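Local coordinates for protein 3-hexulose-6-phosphate isomerase (Methanocaldococcus jannaschii, PDB 1JEO) that catalyses the interconversion of D-arabino-hex-3-ulose 6-phosphate and fructose 6-phosphate, an isomerisation on the route to ribose 5-phosphate, at residues D8-N13 with F146-L151; A59-H64 with L156-I161; K68-F71 with T77-Y80. All coordinates share one frame; numbering follows the deposited sequence.

Contact 1: D8-N13 with F146-L151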
ATOM      1  N   ASP A   8      20.055 -13.572   2.034  1.00 20.29           N
ATOM      2  CA  ASP A   8      20.100 -13.741   0.579  1.00 20.30           C
ATOM      3  C   ASP A   8      18.694 -13.753  -0.022  1.00 20.18           C
ATOM      4  O   ASP A   8      18.479 -13.225  -1.116  1.00 19.67           O
ATOM      5  CB  ASP A   8      20.832 -15.033   0.191  1.00 41.30           C
ATOM      6  CG  ASP A   8      22.346 -14.923   0.322  1.00 41.57           C
ATOM      7  OD1 ASP A   8      23.003 -15.985   0.364  1.00 42.39           O
ATOM      8  OD2 ASP A   8      22.885 -13.793   0.370  1.00 41.67           O
ATOM      9  N   ILE A   9      17.744 -14.336   0.714  1.00 18.67           N
ATOM     10  CA  ILE A   9      16.345 -14.404   0.287  1.00 18.79           C
ATOM     11  C   ILE A   9      15.743 -12.996   0.317  1.00 19.11           C
ATOM     12  O   ILE A   9      15.113 -12.578  -0.656  1.00 18.87           O
ATOM     13  CB  ILE A   9      15.537 -15.428   1.144  1.00 26.52           C
ATOM     14  CG1 ILE A   9      15.932 -16.847   0.715  1.00 26.29           C
ATOM     15  CG2 ILE A   9      14.008 -15.235   0.986  1.00 26.17           C
ATOM     16  CD1 ILE A   9      15.550 -17.931   1.692  1.00 26.44           C
ATOM     17  N   VAL A  10      16.031 -12.247   1.387  1.00 18.36           N
ATOM     18  CA  VAL A  10      15.541 -10.874   1.530  1.00 18.93           C
ATOM     19  C   VAL A  10      16.149  -9.980   0.434  1.00 19.51           C
ATOM     20  O   VAL A  10      15.418  -9.224  -0.202  1.00 19.58           O
ATOM     21  CB  VAL A  10      15.829 -10.282   2.947  1.00 14.98           C
ATOM     22  CG1 VAL A  10      15.359  -8.832   3.021  1.00 15.02           C
ATOM     23  CG2 VAL A  10      15.104 -11.093   4.018  1.00 15.07           C
ATOM     24  N   SER A  11      17.456 -10.127   0.179  1.00 17.99           N
ATOM     25  CA  SER A  11      18.161  -9.348  -0.852  1.00 19.06           C
ATOM     26  C   SER A  11      17.601  -9.574  -2.260  1.00 19.65           C
ATOM     27  O   SER A  11      17.443  -8.621  -3.022  1.00 19.64           O
ATOM     28  CB  SER A  11      19.660  -9.663  -0.857  1.00 33.97           C
ATOM     29  OG  SER A  11      20.288  -9.185   0.315  1.00 34.38           O
ATOM     30  N   ASN A  12      17.271 -10.828  -2.577  1.00 22.75           N
ATOM     31  CA  ASN A  12      16.712 -11.182  -3.881  1.00 23.49           C
ATOM     32  C   ASN A  12      15.246 -10.769  -4.023  1.00 23.74           C
ATOM     33  O   ASN A  12      14.777 -10.524  -5.138  1.00 23.78           O
ATOM     34  CB  ASN A  12      16.897 -12.675  -4.176  1.00 88.34           C
ATOM     35  CG  ASN A  12      18.342 -13.034  -4.491  1.00 88.84           C
ATOM     36  OD1 ASN A  12      19.002 -12.374  -5.296  1.00 41.73           O
ATOM     37  ND2 ASN A  12      18.840 -14.086  -3.855  1.00 41.73           N
ATOM     38  N   ASN A  13      14.548 -10.658  -2.888  1.00 21.99           N
ATOM     39  CA  ASN A  13      13.141 -10.227  -2.857  1.00 22.65           C
ATOM     40  C   ASN A  13      13.019  -8.740  -3.187  1.00 22.76           C
ATOM     41  O   ASN A  13      12.060  -8.324  -3.836  1.00 22.55           O
ATOM     42  CB  ASN A  13      12.504 -10.485  -1.487  1.00 53.13           C
ATOM     43  CG  ASN A  13      12.069 -11.927  -1.293  1.00 53.95           C
ATOM     44  OD1 ASN A  13      11.922 -12.384  -0.161  1.00 19.85           O
ATOM     45  ND2 ASN A  13      11.815 -12.635  -2.389  1.00 19.85           N
ATOM     46  N   PHE A 146       6.724 -10.741   2.524  1.00 17.56           N
ATOM     47  CA  PHE A 146       5.773  -9.868   1.826  1.00 16.99           C
ATOM     48  C   PHE A 146       5.695  -8.518   2.554  1.00 16.86           C
ATOM     49  O   PHE A 146       5.728  -7.481   1.905  1.00 16.59           O
ATOM     50  CB  PHE A 146       4.374 -10.526   1.716  1.00 15.30           C
ATOM     51  CG  PHE A 146       3.261  -9.557   1.338  1.00 15.11           C
ATOM     52  CD1 PHE A 146       3.205  -8.983   0.049  1.00 14.65           C
ATOM     53  CD2 PHE A 146       2.318  -9.144   2.307  1.00 14.80           C
ATOM     54  CE1 PHE A 146       2.228  -8.001  -0.270  1.00 15.14           C
ATOM     55  CE2 PHE A 146       1.335  -8.166   2.004  1.00 14.87           C
ATOM     56  CZ  PHE A 146       1.291  -7.591   0.713  1.00 14.90           C
ATOM     57  N   GLU A 147       5.570  -8.552   3.884  1.00 13.88           N
ATOM     58  CA  GLU A 147       5.489  -7.336   4.704  1.00 14.47           C
ATOM     59  C   GLU A 147       6.742  -6.462   4.567  1.00 14.24           C
ATOM     60  O   GLU A 147       6.631  -5.241   4.460  1.00 14.12           O
ATOM     61  CB  GLU A 147       5.235  -7.693   6.169  1.00 14.02           C
ATOM     62  CG  GLU A 147       3.844  -8.278   6.431  1.00 14.82           C
ATOM     63  CD  GLU A 147       3.864  -9.516   7.313  1.00 15.85           C
ATOM     64  OE1 GLU A 147       4.909  -9.811   7.931  1.00 16.18           O
ATOM     65  OE2 GLU A 147       2.830 -10.210   7.388  1.00 16.56           O
ATOM     66  N   GLU A 148       7.911  -7.104   4.472  1.00 14.79           N
ATOM     67  CA  GLU A 148       9.198  -6.413   4.307  1.00 15.14           C
ATOM     68  C   GLU A 148       9.281  -5.735   2.937  1.00 14.69           C
ATOM     69  O   GLU A 148       9.625  -4.553   2.838  1.00 14.58           O
ATOM     70  CB  GLU A 148      10.363  -7.397   4.415  1.00 16.32           C
ATOM     71  CG  GLU A 148      10.568  -8.035   5.777  1.00 17.51           C
ATOM     72  CD  GLU A 148      11.568  -9.189   5.745  1.00 18.36           C
ATOM     73  OE1 GLU A 148      11.994  -9.605   4.643  1.00 19.28           O
ATOM     74  OE2 GLU A 148      11.924  -9.692   6.831  1.00 18.92           O
ATOM     75  N   THR A 149       8.918  -6.492   1.899  1.00 17.85           N
ATOM     76  CA  THR A 149       8.942  -6.027   0.510  1.00 17.80           C
ATOM     77  C   THR A 149       7.872  -4.967   0.252  1.00 17.65           C
ATOM     78  O   THR A 149       8.125  -4.013  -0.482  1.00 17.48           O
ATOM     79  CB  THR A 149       8.782  -7.215  -0.467  1.00 17.61           C
ATOM     80  OG1 THR A 149       9.741  -8.227  -0.126  1.00 17.86           O
ATOM     81  CG2 THR A 149       9.023  -6.791  -1.912  1.00 17.57           C
ATOM     82  N   ALA A 150       6.707  -5.127   0.890  1.00 13.86           N
ATOM     83  CA  ALA A 150       5.594  -4.184   0.762  1.00 13.91           C
ATOM     84  C   ALA A 150       5.947  -2.835   1.368  1.00 14.11           C
ATOM     85  O   ALA A 150       5.629  -1.813   0.779  1.00 13.90           O
ATOM     86  CB  ALA A 150       4.311  -4.744   1.396  1.00 11.11           C
ATOM     87  N   LEU A 151       6.657  -2.838   2.502  1.00 14.13           N
ATOM     88  CA  LEU A 151       7.088  -1.591   3.158  1.00 14.86           C
ATOM     89  C   LEU A 151       8.046  -0.845   2.236  1.00 15.17           C
ATOM     90  O   LEU A 151       7.876   0.356   2.005  1.00 14.84           O
ATOM     91  CB  LEU A 151       7.783  -1.856   4.506  1.00 16.97           C
ATOM     92  CG  LEU A 151       8.339  -0.645   5.285  1.00 17.26           C
ATOM     93  CD1 LEU A 151       7.217   0.309   5.690  1.00 17.14           C
ATOM     94  CD2 LEU A 151       9.111  -1.105   6.517  1.00 17.30           C
TER
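Val-10 and Glu-148 meet with their side chains at about a right angle, the isopropyl group of the first against the carboxylate end of the second. The nearest atoms are Val-10 CG2 and Glu-148 OE1, 3.5 Å apart. Val-10 CG1 lies 3.8 Å from the same Glu-148 OE1, so one carboxylate oxygen faces both methyls. Two torsions bring it there: Glu-148 CG sits beside its own backbone N (chi1 -66°), and the chain then runs out extended (chi2 169°), carrying the carboxylate away from helix 144-164 and over to the valine.

Further along, the helices draw together. The CA atoms of Val-10 and Glu-148 are 8.2 Å apart, whereas those of Asn-13 and Thr-149 are separated by 6.8 Å. Here both CB atoms point toward the opposing helix, and Asn-13 CB approaches Thr-149 OG1 to 3.8 Å, a packing contact and not a polar bond. The hydroxyl already has a partner one turn back in its own helix, the carbonyl O of Thr-145, which holds it in place. Thr-149 CG2 stands 3.9 Å from Asn-13 O. Val-134, in the loop beside the two helices, packs on both Asn-13 and Thr-149 and closes this more deeply buried end.

Glu-147, the probable proton acceptor of the active site, directly precedes Glu-148 but plays no part here; it is turned to helix 49-64, with a salt bridge to Arg-50.

Residues 8-13 and 146-151 thus meet through modest van der Waals packing, without a polar bond between them. The valine methyls give Glu-148 OE1 no hydrogen-bond donor, so this approach is likely to add packing and little electrostatic gain.

Contact 2: A59-H64 with L156-I161; sequences AMRLMH and LVIAEI
Ile-161, whose CD1 reaches Leu-62 on the neighbouring helix, is set in place by the shortest polar bond within the two segments, from its backbone N to Val-157 O at 2.9 Å. That bond belongs to the regular helix 144-164; what passes between residues 59-64 and 156-161 is hydrocarbon.

Ile-158 is the centre of the packing. Its CG2 lies 3.6 Å from Arg-61 CG, and its CG1 stands 3.8 Å from the same methylene, so both gamma carbons of Ile-158 bear on the aliphatic part of the arginine, with the two side chains crossing at about a right angle. Arg-61 CG is placed anti to its backbone nitrogen (chi1 -154°), and the chain then bends twice, which leads the guanidinium off past His-64, whose CD2 lies at its edge in plane. The charged end is thereby kept out of the apolar interface while CB and CG contribute to it.

Leu-62 meets the end of the longer arm, CG1-CD1. Ile-158 turns at chi2 (-63°) and offers CD1, which comes to 3.8 Å from Leu-62 CD2 in an oblique approach. One turn later Ile-161 CD1 reaches the same leucine methyl at 4.1 Å, so Leu-62 CD2 touches the ends of both isoleucines. Phe-67 packs on Leu-62 and Ile-161, and Ile-37 of helix 24-39 also reaches Leu-62, completing a buried apolar cluster.

The axes of segments 59-64 and 156-161 approach to 10.7 Å and run almost parallel, at 10°, a separation bridged by branched aliphatic side chains. Helix 49-64, which follows strand 43-46, and helix 144-164, which follows strand 128-130, are joined side by side in this way, as in the helical layers that flank the parallel sheet of the SIS-type alpha-beta-alpha sandwich.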
ATOM      1  N   ALA A  59       0.334   5.229   5.357  1.00 17.28           N
ATOM      2  CA  ALA A  59      -0.737   6.191   5.652  1.00 17.78           C
ATOM      3  C   ALA A  59      -0.187   7.472   6.272  1.00 18.99           C
ATOM      4  O   ALA A  59      -0.573   8.578   5.879  1.00 18.58           O
ATOM      5  CB  ALA A  59      -1.779   5.565   6.571  1.00 13.81           C
ATOM      6  N   MET A  60       0.778   7.301   7.179  1.00 12.95           N
ATOM      7  CA  MET A  60       1.443   8.413   7.859  1.00 14.59           C
ATOM      8  C   MET A  60       2.264   9.236   6.861  1.00 14.96           C
ATOM      9  O   MET A  60       2.190  10.468   6.855  1.00 14.74           O
ATOM     10  CB  MET A  60       2.359   7.887   8.970  1.00 18.41           C
ATOM     11  CG  MET A  60       3.050   8.976   9.774  1.00 20.43           C
ATOM     12  SD  MET A  60       4.174   8.350  11.001  1.00 23.15           S
ATOM     13  CE  MET A  60       3.014   8.011  12.317  1.00 21.64           C
ATOM     14  N   ARG A  61       2.986   8.540   5.983  1.00 18.30           N
ATOM     15  CA  ARG A  61       3.824   9.194   4.984  1.00 19.20           C
ATOM     16  C   ARG A  61       3.025   9.975   3.922  1.00 19.31           C
ATOM     17  O   ARG A  61       3.452  11.055   3.510  1.00 19.27           O
ATOM     18  CB  ARG A  61       4.812   8.189   4.378  1.00 18.09           C
ATOM     19  CG  ARG A  61       6.099   8.803   3.837  1.00 19.84           C
ATOM     20  CD  ARG A  61       6.952   9.563   4.848  1.00 21.38           C
ATOM     21  NE  ARG A  61       8.087   8.785   5.340  1.00 23.15           N
ATOM     22  CZ  ARG A  61       8.616   8.917   6.553  1.00 23.85           C
ATOM     23  NH1 ARG A  61       8.117   9.795   7.412  1.00 24.47           N
ATOM     24  NH2 ARG A  61       9.642   8.161   6.915  1.00 24.61           N
ATOM     25  N   LEU A  62       1.834   9.482   3.562  1.00 14.08           N
ATOM     26  CA  LEU A  62       0.957  10.164   2.596  1.00 14.12           C
ATOM     27  C   LEU A  62       0.433  11.463   3.201  1.00 14.20           C
ATOM     28  O   LEU A  62       0.286  12.476   2.507  1.00 14.01           O
ATOM     29  CB  LEU A  62      -0.225   9.283   2.198  1.00 19.18           C
ATOM     30  CG  LEU A  62      -0.029   8.223   1.117  1.00 19.40           C
ATOM     31  CD1 LEU A  62      -1.340   7.487   0.932  1.00 19.68           C
ATOM     32  CD2 LEU A  62       0.422   8.856  -0.205  1.00 19.20           C
ATOM     33  N   MET A  63       0.215  11.423   4.516  1.00 15.99           N
ATOM     34  CA  MET A  63      -0.248  12.569   5.291  1.00 16.12           C
ATOM     35  C   MET A  63       0.876  13.615   5.319  1.00 15.45           C
ATOM     36  O   MET A  63       0.612  14.807   5.140  1.00 15.46           O
ATOM     37  CB  MET A  63      -0.631  12.105   6.705  1.00 20.00           C
ATOM     38  CG  MET A  63      -1.133  13.173   7.668  1.00 22.05           C
ATOM     39  SD  MET A  63       0.181  14.062   8.536  1.00 24.67           S
ATOM     40  CE  MET A  63      -0.278  15.634   8.049  1.00 23.91           C
ATOM     41  N   HIS A  64       2.119  13.153   5.489  1.00 18.38           N
ATOM     42  CA  HIS A  64       3.308  14.015   5.527  1.00 18.15           C
ATOM     43  C   HIS A  64       3.484  14.827   4.243  1.00 18.53           C
ATOM     44  O   HIS A  64       3.989  15.950   4.278  1.00 18.94           O
ATOM     45  CB  HIS A  64       4.575  13.185   5.760  1.00 17.38           C
ATOM     46  CG  HIS A  64       4.708  12.634   7.144  1.00 16.56           C
ATOM     47  ND1 HIS A  64       4.047  13.166   8.230  1.00 16.72           N
ATOM     48  CD2 HIS A  64       5.453  11.609   7.623  1.00 16.46           C
ATOM     49  CE1 HIS A  64       4.382  12.492   9.317  1.00 16.37           C
ATOM     50  NE2 HIS A  64       5.235  11.543   8.977  1.00 16.19           N
ATOM     51  N   LEU A 156       8.954   3.414  -1.881  1.00 16.65           N
ATOM     52  CA  LEU A 156       9.403   3.740  -3.242  1.00 16.61           C
ATOM     53  C   LEU A 156       8.296   4.500  -3.986  1.00 16.28           C
ATOM     54  O   LEU A 156       8.590   5.327  -4.848  1.00 16.57           O
ATOM     55  CB  LEU A 156       9.813   2.487  -4.033  1.00 19.19           C
ATOM     56  CG  LEU A 156      11.048   1.676  -3.615  1.00 19.28           C
ATOM     57  CD1 LEU A 156      11.209   0.487  -4.538  1.00 19.66           C
ATOM     58  CD2 LEU A 156      12.298   2.524  -3.625  1.00 19.64           C
ATOM     59  N   VAL A 157       7.037   4.251  -3.607  1.00 18.00           N
ATOM     60  CA  VAL A 157       5.872   4.940  -4.188  1.00 17.29           C
ATOM     61  C   VAL A 157       5.914   6.390  -3.686  1.00 17.31           C
ATOM     62  O   VAL A 157       5.732   7.326  -4.469  1.00 17.11           O
ATOM     63  CB  VAL A 157       4.528   4.245  -3.785  1.00 16.04           C
ATOM     64  CG1 VAL A 157       3.310   5.070  -4.208  1.00 15.57           C
ATOM     65  CG2 VAL A 157       4.455   2.869  -4.429  1.00 15.35           C
ATOM     66  N   ILE A 158       6.233   6.558  -2.399  1.00 19.22           N
ATOM     67  CA  ILE A 158       6.359   7.879  -1.778  1.00 19.66           C
ATOM     68  C   ILE A 158       7.502   8.640  -2.464  1.00 20.32           C
ATOM     69  O   ILE A 158       7.342   9.813  -2.802  1.00 20.01           O
ATOM     70  CB  ILE A 158       6.618   7.763  -0.242  1.00 12.94           C
ATOM     71  CG1 ILE A 158       5.384   7.175   0.463  1.00 12.45           C
ATOM     72  CG2 ILE A 158       6.999   9.118   0.364  1.00 12.92           C
ATOM     73  CD1 ILE A 158       4.108   8.035   0.364  1.00 11.51           C
ATOM     74  N   ALA A 159       8.605   7.936  -2.736  1.00 16.16           N
ATOM     75  CA  ALA A 159       9.779   8.507  -3.409  1.00 17.45           C
ATOM     76  C   ALA A 159       9.400   9.030  -4.791  1.00 18.15           C
ATOM     77  O   ALA A 159       9.775  10.145  -5.157  1.00 18.89           O
ATOM     78  CB  ALA A 159      10.890   7.466  -3.529  1.00 14.15           C
ATOM     79  N   GLU A 160       8.589   8.249  -5.508  1.00 16.69           N
ATOM     80  CA  GLU A 160       8.127   8.625  -6.837  1.00 17.63           C
ATOM     81  C   GLU A 160       7.098   9.757  -6.824  1.00 17.96           C
ATOM     82  O   GLU A 160       7.056  10.550  -7.767  1.00 17.51           O
ATOM     83  CB  GLU A 160       7.584   7.414  -7.602  1.00 26.67           C
ATOM     84  CG  GLU A 160       8.631   6.366  -7.977  1.00 27.16           C
ATOM     85  CD  GLU A 160       9.743   6.907  -8.865  1.00 27.75           C
ATOM     86  OE1 GLU A 160       9.435   7.467  -9.936  1.00 27.80           O
ATOM     87  OE2 GLU A 160      10.926   6.771  -8.483  1.00 27.72           O
ATOM     88  N   ILE A 161       6.290   9.849  -5.759  1.00 17.76           N
ATOM     89  CA  ILE A 161       5.288  10.922  -5.641  1.00 18.72           C
ATOM     90  C   ILE A 161       6.002  12.261  -5.401  1.00 19.83           C
ATOM     91  O   ILE A 161       5.615  13.280  -5.974  1.00 20.06           O
ATOM     92  CB  ILE A 161       4.220  10.644  -4.519  1.00 16.89           C
ATOM     93  CG1 ILE A 161       3.343   9.450  -4.911  1.00 16.69           C
ATOM     94  CG2 ILE A 161       3.303  11.867  -4.314  1.00 16.62           C
ATOM     95  CD1 ILE A 161       2.409   8.938  -3.802  1.00 16.85           C
TER

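Contact 3: K68-F71 with T77-Y80; sequences KSYF and TPSY
Thr-77 OG1 ties the loop to Phe-71 by hydrogen bonding, once directly and once through a water. The hydroxyl donates to Phe-71 O at 2.6 Å, from above the carbonyl plane, 45° out of it. It also accepts from a water, 3.2 Å from Thr-77 OG1, which in turn receives Phe-71 N at 2.9 Å. Both backbone polar groups of Phe-71 are therefore answered, one directly by the threonine and the other through the water. Thr-77 OG1 is directed to them by lying beside its own backbone nitrogen (chi1 -64°).

The second kind of interaction is CH-pi. Pro-78 CD sits over the centre of the Tyr-70 ring, 3.6 Å from the centroid and only 5° off the ring normal, so the pyrrolidine presents a C-H group squarely to one aromatic face while the two side chains cross at about a right angle.

Apolar packing adds Thr-77 CG2, which rests 3.9 Å from Tyr-70 CB. An alanine at Tyr-70 is likely to leave Pro-78 without the aromatic face beneath it, opening a gap and freeing this part of the loop to shift.

Strand 69-71 is the outermost strand of the parallel sheet within this chain. Tyr-70 pairs through its backbone with Ile-43 and Ile-45 of the neighbouring parallel strand 43-46. The loop leading to strand 85-89 passes back over the Tyr-70 side, where Thr-77 touches Phe-44 and the Tyr-80 ring meets Phe-44 edge-to-face; Phe-71 turns away from that loop to pack on Ile-45 and on Arg-56 of helix 49-64.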
ATOM      1  N   LYS A  68      -5.012  13.845   2.164  1.00 20.61           N
ATOM      2  CA  LYS A  68      -5.976  13.567   3.235  1.00 20.10           C
ATOM      3  C   LYS A  68      -5.986  12.039   3.356  1.00 19.59           C
ATOM      4  O   LYS A  68      -6.720  11.336   2.656  1.00 18.92           O
ATOM      5  CB  LYS A  68      -7.362  14.142   2.904  1.00 47.30           C
ATOM      6  CG  LYS A  68      -7.396  15.676   2.885  1.00 48.09           C
ATOM      7  CD  LYS A  68      -8.802  16.250   3.071  1.00 48.71           C
ATOM      8  CE  LYS A  68      -9.635  16.192   1.796  1.00 49.33           C
ATOM      9  NZ  LYS A  68     -11.024  16.700   2.010  1.00 49.53           N
ATOM     10  N   SER A  69      -5.051  11.551   4.167  1.00 21.89           N
ATOM     11  CA  SER A  69      -4.834  10.126   4.390  1.00 21.32           C
ATOM     12  C   SER A  69      -5.430   9.635   5.696  1.00 20.40           C
ATOM     13  O   SER A  69      -5.404  10.348   6.702  1.00 20.07           O
ATOM     14  CB  SER A  69      -3.333   9.847   4.377  1.00 27.63           C
ATOM     15  OG  SER A  69      -3.061   8.461   4.386  1.00 29.06           O
ATOM     16  N   TYR A  70      -5.992   8.425   5.672  1.00 17.76           N
ATOM     17  CA  TYR A  70      -6.606   7.821   6.856  1.00 16.83           C
ATOM     18  C   TYR A  70      -6.370   6.323   6.919  1.00 16.25           C
ATOM     19  O   TYR A  70      -6.170   5.668   5.892  1.00 15.68           O
ATOM     20  CB  TYR A  70      -8.131   8.057   6.875  1.00 22.23           C
ATOM     21  CG  TYR A  70      -8.552   9.508   6.943  1.00 23.26           C
ATOM     22  CD1 TYR A  70      -9.050  10.168   5.797  1.00 23.63           C
ATOM     23  CD2 TYR A  70      -8.403  10.253   8.135  1.00 23.74           C
ATOM     24  CE1 TYR A  70      -9.382  11.552   5.833  1.00 24.18           C
ATOM     25  CE2 TYR A  70      -8.735  11.637   8.184  1.00 24.25           C
ATOM     26  CZ  TYR A  70      -9.221  12.272   7.027  1.00 24.71           C
ATOM     27  OH  TYR A  70      -9.538  13.608   7.063  1.00 25.73           O
ATOM     28  N   PHE A  71      -6.327   5.797   8.138  1.00 16.84           N
ATOM     29  CA  PHE A  71      -6.203   4.360   8.338  1.00 16.20           C
ATOM     30  C   PHE A  71      -7.544   3.933   8.932  1.00 16.14           C
ATOM     31  O   PHE A  71      -7.988   4.499   9.934  1.00 16.53           O
ATOM     32  CB  PHE A  71      -5.047   3.982   9.273  1.00 14.48           C
ATOM     33  CG  PHE A  71      -4.718   2.508   9.244  1.00 13.50           C
ATOM     34  CD1 PHE A  71      -3.906   1.982   8.221  1.00 13.34           C
ATOM     35  CD2 PHE A  71      -5.272   1.622  10.194  1.00 13.23           C
ATOM     36  CE1 PHE A  71      -3.652   0.588   8.135  1.00 12.82           C
ATOM     37  CE2 PHE A  71      -5.033   0.225  10.121  1.00 12.86           C
ATOM     38  CZ  PHE A  71      -4.219  -0.294   9.088  1.00 12.61           C
ATOM     39  N   THR A  77     -11.073   8.637  11.731  1.00 17.45           N
ATOM     40  CA  THR A  77     -11.265   8.194  10.346  1.00 17.16           C
ATOM     41  C   THR A  77     -12.756   8.353   9.976  1.00 17.03           C
ATOM     42  O   THR A  77     -13.630   7.766  10.630  1.00 17.14           O
ATOM     43  CB  THR A  77     -10.749   6.744  10.154  1.00 24.67           C
ATOM     44  OG1 THR A  77      -9.333   6.724  10.372  1.00 25.53           O
ATOM     45  CG2 THR A  77     -11.030   6.227   8.755  1.00 24.87           C
ATOM     46  N   PRO A  78     -13.058   9.187   8.953  1.00 19.11           N
ATOM     47  CA  PRO A  78     -14.422   9.446   8.491  1.00 18.82           C
ATOM     48  C   PRO A  78     -14.999   8.440   7.505  1.00 18.93           C
ATOM     49  O   PRO A  78     -14.383   7.412   7.205  1.00 18.62           O
ATOM     50  CB  PRO A  78     -14.291  10.817   7.840  1.00 17.75           C
ATOM     51  CG  PRO A  78     -12.984  10.745   7.199  1.00 17.83           C
ATOM     52  CD  PRO A  78     -12.116  10.066   8.235  1.00 17.81           C
ATOM     53  N   SER A  79     -16.164   8.800   6.971  1.00 16.73           N
ATOM     54  CA  SER A  79     -16.889   8.003   5.992  1.00 17.16           C
ATOM     55  C   SER A  79     -16.197   7.978   4.640  1.00 17.21           C
ATOM     56  O   SER A  79     -15.565   8.959   4.232  1.00 17.21           O
ATOM     57  CB  SER A  79     -18.300   8.563   5.809  1.00 20.51           C
ATOM     58  OG  SER A  79     -18.255   9.946   5.510  1.00 20.91           O
ATOM     59  N   TYR A  80     -16.309   6.833   3.976  1.00 19.20           N
ATOM     60  CA  TYR A  80     -15.754   6.611   2.646  1.00 19.82           C
ATOM     61  C   TYR A  80     -16.797   7.142   1.661  1.00 20.97           C
ATOM     62  O   TYR A  80     -17.963   6.740   1.709  1.00 20.64           O
ATOM     63  CB  TYR A  80     -15.527   5.110   2.444  1.00 19.28           C
ATOM     64  CG  TYR A  80     -14.805   4.716   1.174  1.00 18.44           C
ATOM     65  CD1 TYR A  80     -13.413   4.848   1.066  1.00 18.19           C
ATOM     66  CD2 TYR A  80     -15.514   4.205   0.071  1.00 18.00           C
ATOM     67  CE1 TYR A  80     -12.735   4.480  -0.119  1.00 17.64           C
ATOM     68  CE2 TYR A  80     -14.851   3.836  -1.120  1.00 17.61           C
ATOM     69  CZ  TYR A  80     -13.463   3.975  -1.205  1.00 17.75           C
ATOM     70  OH  TYR A  80     -12.818   3.597  -2.355  1.00 17.66           O
TER
HETATM   71  O   HOH W   1      -6.257   7.537  10.395  1.00 40.57           O

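Contact 2 is the most buried of the three, an aliphatic packing of helices 49-64 and 144-164. Contact 1 uses the same helix 144-164 nearer its start, but there the partner is the N-terminal helix 5-15, the setting is only partly buried, and polar atoms lie against carbon. Contact 3 is on the opposite side of the chain's centre from contact 1 and is the only one with direct and water-mediated hydrogen bonds between its segments, as suits a loop folded back on the end of an outer strand. Contacts 2 and 3 touch: Ser-69 OG probably bonds to Ala-59 O, joining helix 49-64 to the strand that follows it.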